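Sb(V)-As(V) reductase (Leishmania major, PDB 2J6P) reduces pentavalent arsenic and antimony, As(V) and Sb(V), and is related in fold to rhodaneses and Cdc25 phosphatases. Local coordinates at residues S50-E53 and E54-E57. Residues are numbered along the deposited sequence; the frame is centred on the assembly and turned at random.
Sequences SCTE and EMYE. With SO4 (sulfate ion), chain T.
The N-terminus of helix 53-65 is built where T52, at the N-cap position, meets the first turn. Its carbonyl oxygen starts the helix: M55 N donates to T52 O at 3.0 Å, and Y56 N adds a weak bond to the same atom. One residue on, E57 N is hydrogen-bonded to E53 O (N-H...O angle 158°). The T52 hydroxyl makes no capping bond itself. A chi1 of 62° turns OG1 over the start of the helix, next to M55 CG and SD, and water 1 links it to E54 N, which donates to that water at 2.9 Å. The M55 side chain folds back along the incoming loop: SD accepts a weak bond from T52 N, and the bend at chi3 (71°) lays CE against C51 SG at 3.6 Å. C51 SG also makes an oblique Cys sulfur-aromatic contact with the Y56 ring, 5.3 Å from its centroid, while C51 CB touches Y56 CE1 at 3.6 Å; Y56 OH is hydrogen-bonded to R88 of the same chain. One turn apart, the carboxylates of E53 and E57 come close, E53 OE1 lying 3.8 Å from E57 OE2; the salt bridge from E57 to K95 probably eases their repulsion. E53 N donates to sulfate O1 at 2.7 Å, and R88 and K84 of the second subunit also bind this ion, probably a crystallisation component, at the subunit interface. An anion accepting a bond from a first-turn N-H is a familiar feature of helix N-termini, here the one following strand 44-45 in the rhodanese-like fold.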
loop_
_atom_site.group_PDB
_atom_site.type_symbol
_atom_site.label_atom_id
_atom_site.label_comp_id
_atom_site.label_asym_id
_atom_site.label_seq_id
_atom_site.Cartn_x
_atom_site.Cartn_y
_atom_site.Cartn_z
ATOM N N SER A 50 4.447 13.803 0.631
ATOM C CA SER A 50 4.049 15.095 1.045
ATOM C C SER A 50 4.704 16.239 0.272
ATOM O O SER A 50 4.375 17.391 0.574
ATOM C CB SER A 50 4.409 15.162 2.520
ATOM O OG SER A 50 5.842 15.097 2.726
ATOM N N CYS A 51 5.702 15.966 -0.613
ATOM C CA CYS A 51 6.351 17.014 -1.418
ATOM C C CYS A 51 5.418 17.611 -2.435
ATOM O O CYS A 51 4.504 16.934 -2.865
ATOM C CB CYS A 51 7.543 16.529 -2.183
ATOM S SG CYS A 51 8.885 16.363 -1.110
ATOM N N THR A 52 5.542 18.929 -2.684
ATOM C CA THR A 52 4.602 19.595 -3.553
ATOM C C THR A 52 5.369 20.038 -4.785
ATOM O O THR A 52 6.561 19.940 -4.813
ATOM C CB THR A 52 3.943 20.789 -2.921
ATOM O OG1 THR A 52 5.026 21.728 -2.618
ATOM C CG2 THR A 52 3.251 20.386 -1.535
ATOM N N GLU A 53 4.649 20.490 -5.818
ATOM C CA GLU A 53 5.202 20.752 -7.111
ATOM C C GLU A 53 6.386 21.728 -7.070
ATOM O O GLU A 53 7.383 21.493 -7.732
ATOM C CB GLU A 53 4.026 21.355 -7.931
ATOM C CG GLU A 53 4.404 21.838 -9.284
ATOM C CD GLU A 53 3.244 22.696 -9.960
ATOM O OE1 GLU A 53 3.083 23.942 -9.606
ATOM O OE2 GLU A 53 2.521 22.101 -10.858
ATOM N N GLU A 54 6.265 22.884 -6.352
ATOM C CA GLU A 54 7.365 23.873 -6.296
ATOM C C GLU A 54 8.599 23.277 -5.691
ATOM O O GLU A 54 9.756 23.689 -6.003
ATOM C CB GLU A 54 6.933 25.106 -5.511
ATOM C CG GLU A 54 7.855 26.298 -5.785
ATOM C CD GLU A 54 7.492 27.602 -4.969
ATOM O OE1 GLU A 54 6.279 27.799 -4.586
ATOM O OE2 GLU A 54 8.450 28.429 -4.699
ATOM N N MET A 55 8.414 22.259 -4.830
ATOM C CA MET A 55 9.579 21.688 -4.169
ATOM C C MET A 55 10.419 20.953 -5.252
ATOM O O MET A 55 11.625 20.922 -5.177
ATOM C CB MET A 55 9.018 20.731 -3.078
ATOM C CG MET A 55 8.496 21.691 -1.815
ATOM S SD MET A 55 7.764 20.527 -0.578
ATOM C CE MET A 55 9.237 19.738 0.023
ATOM N N TYR A 56 9.769 20.224 -6.171
ATOM C CA TYR A 56 10.507 19.513 -7.246
ATOM C C TYR A 56 11.136 20.545 -8.230
ATOM O O TYR A 56 12.161 20.295 -8.690
ATOM C CB TYR A 56 9.531 18.660 -8.081
ATOM C CG TYR A 56 9.065 17.412 -7.278
ATOM C CD1 TYR A 56 7.877 17.457 -6.581
ATOM C CD2 TYR A 56 9.919 16.323 -7.080
ATOM C CE1 TYR A 56 7.470 16.359 -5.780
ATOM C CE2 TYR A 56 9.541 15.216 -6.358
ATOM C CZ TYR A 56 8.306 15.258 -5.653
ATOM O OH TYR A 56 7.809 14.211 -4.885
ATOM N N GLU A 57 10.486 21.676 -8.449
ATOM C CA GLU A 57 11.008 22.795 -9.282
ATOM C C GLU A 57 12.246 23.347 -8.677
ATOM O O GLU A 57 13.303 23.438 -9.377
ATOM C CB GLU A 57 9.949 23.888 -9.437
ATOM C CG GLU A 57 8.926 23.348 -10.368
ATOM C CD GLU A 57 7.657 24.253 -10.431
ATOM O OE1 GLU A 57 7.728 25.382 -9.960
ATOM O OE2 GLU A 57 6.602 23.800 -10.899
HETATM S S SO4 T . 0.975 19.312 -5.446
HETATM O O1 SO4 T . 1.927 20.222 -6.001
HETATM O O2 SO4 T . -0.405 19.377 -5.869
HETATM O O3 SO4 T . 0.883 19.957 -4.176
HETATM O O4 SO4 T . 1.414 17.885 -5.324
HETATM O O HOH W 1 4.093 23.741 -4.567
HETATM O O HOH W 2 4.862 25.644 -9.215
#